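Local coordinates for protein Hcp1 family type VI secretion system effector (Salmonella typhimurium, PDB 5XHH) that probably assembles, like other Hcp proteins, into hexameric rings that stack into the inner tube of the type VI secretion system, at residues A82-R87 with L97-T102; A107-S112 with S121-E126. All blocks are in the same frame, centred on the assembly; numbering follows the deposited sequence.

Contact 1 of 2, residues A82-R87 with L97-T102; sequences AILVMR and LKYTFT
The Phe101 ring turns its edge to Leu84: CE1 lies 4.0 Å from Leu84 CB, which sits in the plane of the ring. Ala82 O also lies near that plane, 3.7 Å from Phe101 CD1. With CG anti to its own carbonyl carbon (chi1 -50°), the ring lies beside the backbone N, where its CD1-CE1 edge meets Ala82 and Leu84. The Tyr99 ring meets the same leucine obliquely, Leu84 CD1 standing 4.4 Å from Tyr99 CD2. Leu84 thus packs against both rings, its CB serving one and a methyl the other. Beyond it, the CB atoms of Met86 and Leu97 face each other across the strands, completing an apolar row.

The opposite face carries Lys98, whose extended chain crosses obliquely over two branched neighbours. Its CE lies 3.6 Å from Ile83 CG2, and its CG and CD both touch Val85 CG2, so the aliphatic part of the lysine does the packing. Between the faces, the antiparallel backbones pair Ala82 with Phe101, Leu84 with Tyr99 and Met86 with Leu97, two hydrogen bonds each. The straightest, Leu84 N to Tyr99 O, is 2.8 Å long at 171° and lies in the carbonyl plane.

This hairpin forms the middle of an antiparallel sheet: strand 3-9 flanks residues 82-87 and strand 131-137 flanks residues 97-102. Trp30 and Trp32 of strand 29-36 pack against Tyr99, Trp30 also touches Leu84 and Met86, and Phe129 meets Phe101, joining this face to the second sheet of the Hcp barrel fold.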
# COMPACT_ATOMS: atom_id res chain seq x y z
N ALA A 82 -1.43 6.96 3.12
CA ALA A 82 -0.25 6.22 2.70
C ALA A 82 -0.06 6.46 1.22
O ALA A 82 -1.03 6.55 0.48
CB ALA A 82 -0.39 4.71 2.98
N ILE A 83 1.19 6.55 0.78
CA ILE A 83 1.50 6.88 -0.61
C ILE A 83 2.41 5.80 -1.15
O ILE A 83 3.50 5.57 -0.61
CB ILE A 83 2.16 8.26 -0.75
CG1 ILE A 83 1.26 9.34 -0.15
CG2 ILE A 83 2.44 8.52 -2.21
CD1 ILE A 83 1.89 10.74 -0.12
N LEU A 84 1.98 5.14 -2.22
CA LEU A 84 2.75 4.10 -2.87
C LEU A 84 3.23 4.66 -4.20
O LEU A 84 2.42 5.10 -5.01
CB LEU A 84 1.90 2.84 -3.05
CG LEU A 84 2.59 1.52 -3.42
CD1 LEU A 84 1.56 0.38 -3.46
CD2 LEU A 84 3.30 1.62 -4.75
N VAL A 85 4.53 4.63 -4.42
CA VAL A 85 5.15 5.18 -5.61
C VAL A 85 6.00 4.10 -6.28
O VAL A 85 6.72 3.38 -5.60
CB VAL A 85 6.00 6.42 -5.27
CG1 VAL A 85 7.02 6.65 -6.33
CG2 VAL A 85 5.09 7.66 -5.07
N MET A 86 5.90 4.00 -7.60
CA MET A 86 6.71 3.07 -8.38
C MET A 86 7.39 3.82 -9.50
O MET A 86 6.76 4.62 -10.22
CB MET A 86 5.84 1.94 -8.92
CG MET A 86 6.59 0.80 -9.57
SD MET A 86 5.51 -0.65 -9.65
CE MET A 86 6.57 -1.80 -10.54
N ARG A 87 8.69 3.53 -9.68
CA ARG A 87 9.50 4.13 -10.72
C ARG A 87 10.48 3.10 -11.30
O ARG A 87 10.87 2.15 -10.63
CB ARG A 87 10.30 5.32 -10.20
CG ARG A 87 11.54 4.91 -9.43
CD ARG A 87 12.25 6.08 -8.75
NE ARG A 87 13.40 5.59 -7.97
CZ ARG A 87 13.99 6.28 -7.00
NH1 ARG A 87 13.55 7.48 -6.66
NH2 ARG A 87 15.02 5.75 -6.36
N LEU A 97 4.26 6.13 -11.48
CA LEU A 97 3.00 5.62 -10.92
C LEU A 97 2.87 5.94 -9.44
O LEU A 97 3.79 5.68 -8.66
CB LEU A 97 2.89 4.10 -11.15
CG LEU A 97 1.66 3.34 -10.63
CD1 LEU A 97 0.33 3.83 -11.27
CD2 LEU A 97 1.84 1.82 -10.81
N LYS A 98 1.69 6.43 -9.03
CA LYS A 98 1.46 6.78 -7.63
C LYS A 98 0.03 6.45 -7.20
O LYS A 98 -0.93 6.78 -7.89
CB LYS A 98 1.75 8.27 -7.40
CG LYS A 98 1.44 8.79 -6.00
CD LYS A 98 2.14 10.16 -5.77
CE LYS A 98 1.45 10.97 -4.70
NZ LYS A 98 2.19 12.21 -4.21
N TYR A 99 -0.11 5.77 -6.06
CA TYR A 99 -1.40 5.58 -5.41
C TYR A 99 -1.38 6.29 -4.07
O TYR A 99 -0.46 6.08 -3.26
CB TYR A 99 -1.74 4.10 -5.19
CG TYR A 99 -1.71 3.23 -6.41
CD1 TYR A 99 -2.78 3.21 -7.31
CD2 TYR A 99 -0.64 2.40 -6.66
CE1 TYR A 99 -2.75 2.38 -8.44
CE2 TYR A 99 -0.59 1.59 -7.78
CZ TYR A 99 -1.66 1.59 -8.66
OH TYR A 99 -1.60 0.78 -9.75
N THR A 100 -2.39 7.10 -3.81
CA THR A 100 -2.57 7.77 -2.52
C THR A 100 -3.81 7.17 -1.88
O THR A 100 -4.92 7.33 -2.39
CB THR A 100 -2.70 9.29 -2.71
OG1 THR A 100 -1.50 9.79 -3.31
CG2 THR A 100 -2.90 9.96 -1.38
N PHE A 101 -3.61 6.46 -0.78
CA PHE A 101 -4.68 5.82 -0.03
C PHE A 101 -4.96 6.66 1.21
O PHE A 101 -4.05 7.29 1.77
CB PHE A 101 -4.32 4.40 0.41
CG PHE A 101 -3.79 3.51 -0.68
CD1 PHE A 101 -2.43 3.46 -0.95
CD2 PHE A 101 -4.64 2.68 -1.39
CE1 PHE A 101 -1.93 2.60 -1.95
CE2 PHE A 101 -4.16 1.83 -2.37
CZ PHE A 101 -2.81 1.79 -2.65
N THR A 102 -6.22 6.67 1.65
CA THR A 102 -6.53 7.33 2.91
C THR A 102 -7.36 6.42 3.80
O THR A 102 -8.04 5.51 3.33
CB THR A 102 -7.31 8.64 2.72
OG1 THR A 102 -8.64 8.35 2.28
CG2 THR A 102 -6.62 9.56 1.74

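Contact 2 of 2, residues A107-S112 with S121-E126; sequences AVVSPS and SRETVE
A classic beta bulge opens this antiparallel hairpin: Ala107 and Val108 both face Glu126, and their amides reach its O from the same face of the carbonyl plane. Ala107 N lies 2.7 Å from Glu126 O, and Val108 N 3.2 Å from Glu126 O. Farther along, Ser110 pairs with Thr124 and Ser112 with Arg122. Thr124 N stands above the carbonyl plane of Ser110, 45° out of it, whereas Ser110 N approaches Thr124 O nearly head-on.

Arg122 leads its guanidinium away from strand 107-112, NH1 making a salt bridge with Asp59 and NE a hydrogen bond to Ile119 O. Both glutamates lay the flat face of the carboxylate under a valine methyl. Val108 and Glu126 run side by side, with Val108 CG2 3.9 Å from Glu126 CD. On the other face the extended Glu123, CG anti to the backbone N (chi1 -174°), puts its CD 3.6 Å from Val109 CG1; Pro111 CB is nearest its OE1, at 3.5 Å.

Backbone bonds therefore carry the pairing, while residues outside the two segments fix the charged ends: Asn55 holds Glu126 OE1, and Ser66 and His60 bind OE2 of the buried Glu123, which may stabilise its negative charge.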
# COMPACT_ATOMS: atom_id res chain seq x y z
N ALA A 107 -4.48 -4.65 8.57
CA ALA A 107 -5.36 -5.79 8.80
C ALA A 107 -4.59 -7.09 9.01
O ALA A 107 -5.09 -7.97 9.72
CB ALA A 107 -6.34 -5.96 7.63
N VAL A 108 -3.42 -7.23 8.38
CA VAL A 108 -2.64 -8.47 8.47
C VAL A 108 -1.16 -8.12 8.52
O VAL A 108 -0.70 -7.29 7.73
CB VAL A 108 -2.89 -9.43 7.28
CG1 VAL A 108 -1.95 -10.62 7.36
CG2 VAL A 108 -4.32 -9.91 7.24
N VAL A 109 -0.42 -8.76 9.43
CA VAL A 109 1.04 -8.71 9.42
C VAL A 109 1.57 -10.13 9.54
O VAL A 109 1.25 -10.84 10.50
CB VAL A 109 1.61 -7.81 10.54
CG1 VAL A 109 3.11 -7.63 10.35
CG2 VAL A 109 0.94 -6.43 10.52
N SER A 110 2.40 -10.53 8.59
CA SER A 110 2.73 -11.94 8.36
C SER A 110 4.22 -12.08 8.10
O SER A 110 4.67 -12.17 6.95
CB SER A 110 1.91 -12.49 7.19
OG SER A 110 2.21 -13.84 6.96
N PRO A 111 5.04 -12.07 9.15
CA PRO A 111 6.48 -12.22 8.98
C PRO A 111 6.90 -13.66 8.76
O PRO A 111 6.21 -14.60 9.16
CB PRO A 111 7.05 -11.68 10.29
CG PRO A 111 5.98 -12.02 11.29
CD PRO A 111 4.69 -11.77 10.56
N SER A 112 8.04 -13.83 8.11
CA SER A 112 8.59 -15.16 7.90
C SER A 112 10.08 -15.05 7.61
O SER A 112 10.59 -13.97 7.25
CB SER A 112 7.86 -15.91 6.77
OG SER A 112 8.21 -15.41 5.49
N SER A 121 14.50 -12.62 5.49
CA SER A 121 13.48 -12.31 6.49
C SER A 121 12.57 -11.26 5.87
O SER A 121 12.99 -10.12 5.67
CB SER A 121 14.09 -11.79 7.79
OG SER A 121 14.97 -10.71 7.52
N ARG A 122 11.33 -11.66 5.55
CA ARG A 122 10.38 -10.79 4.87
C ARG A 122 9.02 -10.88 5.56
O ARG A 122 8.85 -11.58 6.56
CB ARG A 122 10.23 -11.14 3.38
CG ARG A 122 9.83 -12.55 3.08
CD ARG A 122 9.75 -12.71 1.57
NE ARG A 122 11.04 -12.47 0.92
CZ ARG A 122 11.17 -12.10 -0.36
NH1 ARG A 122 10.10 -11.91 -1.11
NH2 ARG A 122 12.38 -11.91 -0.88
N GLU A 123 8.06 -10.14 5.03
CA GLU A 123 6.84 -9.88 5.78
C GLU A 123 5.77 -9.40 4.81
O GLU A 123 5.95 -8.36 4.14
CB GLU A 123 7.10 -8.84 6.86
CG GLU A 123 5.96 -8.57 7.79
CD GLU A 123 6.40 -7.66 8.92
OE1 GLU A 123 6.63 -8.17 10.03
OE2 GLU A 123 6.53 -6.43 8.70
N THR A 124 4.68 -10.15 4.73
CA THR A 124 3.50 -9.74 3.99
C THR A 124 2.59 -8.92 4.90
O THR A 124 2.43 -9.23 6.08
CB THR A 124 2.76 -10.97 3.45
OG1 THR A 124 3.59 -11.61 2.50
CG2 THR A 124 1.43 -10.58 2.78
N VAL A 125 2.01 -7.86 4.35
CA VAL A 125 1.20 -6.92 5.09
C VAL A 125 -0.05 -6.61 4.27
O VAL A 125 0.03 -6.42 3.06
CB VAL A 125 1.97 -5.61 5.39
CG1 VAL A 125 1.11 -4.64 6.20
CG2 VAL A 125 3.29 -5.91 6.09
N GLU A 126 -1.18 -6.56 4.94
CA GLU A 126 -2.41 -6.09 4.33
C GLU A 126 -2.89 -4.86 5.08
O GLU A 126 -2.95 -4.87 6.32
CB GLU A 126 -3.48 -7.16 4.33
CG GLU A 126 -3.17 -8.34 3.43
CD GLU A 126 -4.31 -9.33 3.43
OE1 GLU A 126 -5.45 -8.90 3.69
OE2 GLU A 126 -4.06 -10.53 3.19

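Each contact joins the two strands of an antiparallel hairpin, and the hairpins follow each other in the chain, strand 97-102 leading into strand 104-113. Their centres are about 19 Å apart and they do not touch. Contact 1 lies in the middle of one sheet, partly buried, with an aromatic and aliphatic face whose middle, Leu84, Tyr99 and Phe101, is buried. Contact 2 is a surface contact, with Glu123 and Val125 its buried residues: strand 104-113 is outermost in the other sheet of this chain, and helix 66-75 packs against the face bearing Val109 and Val125. Regular pairing and apolar packing mark the former, whereas a bulge, serines and carboxylates mark the latter.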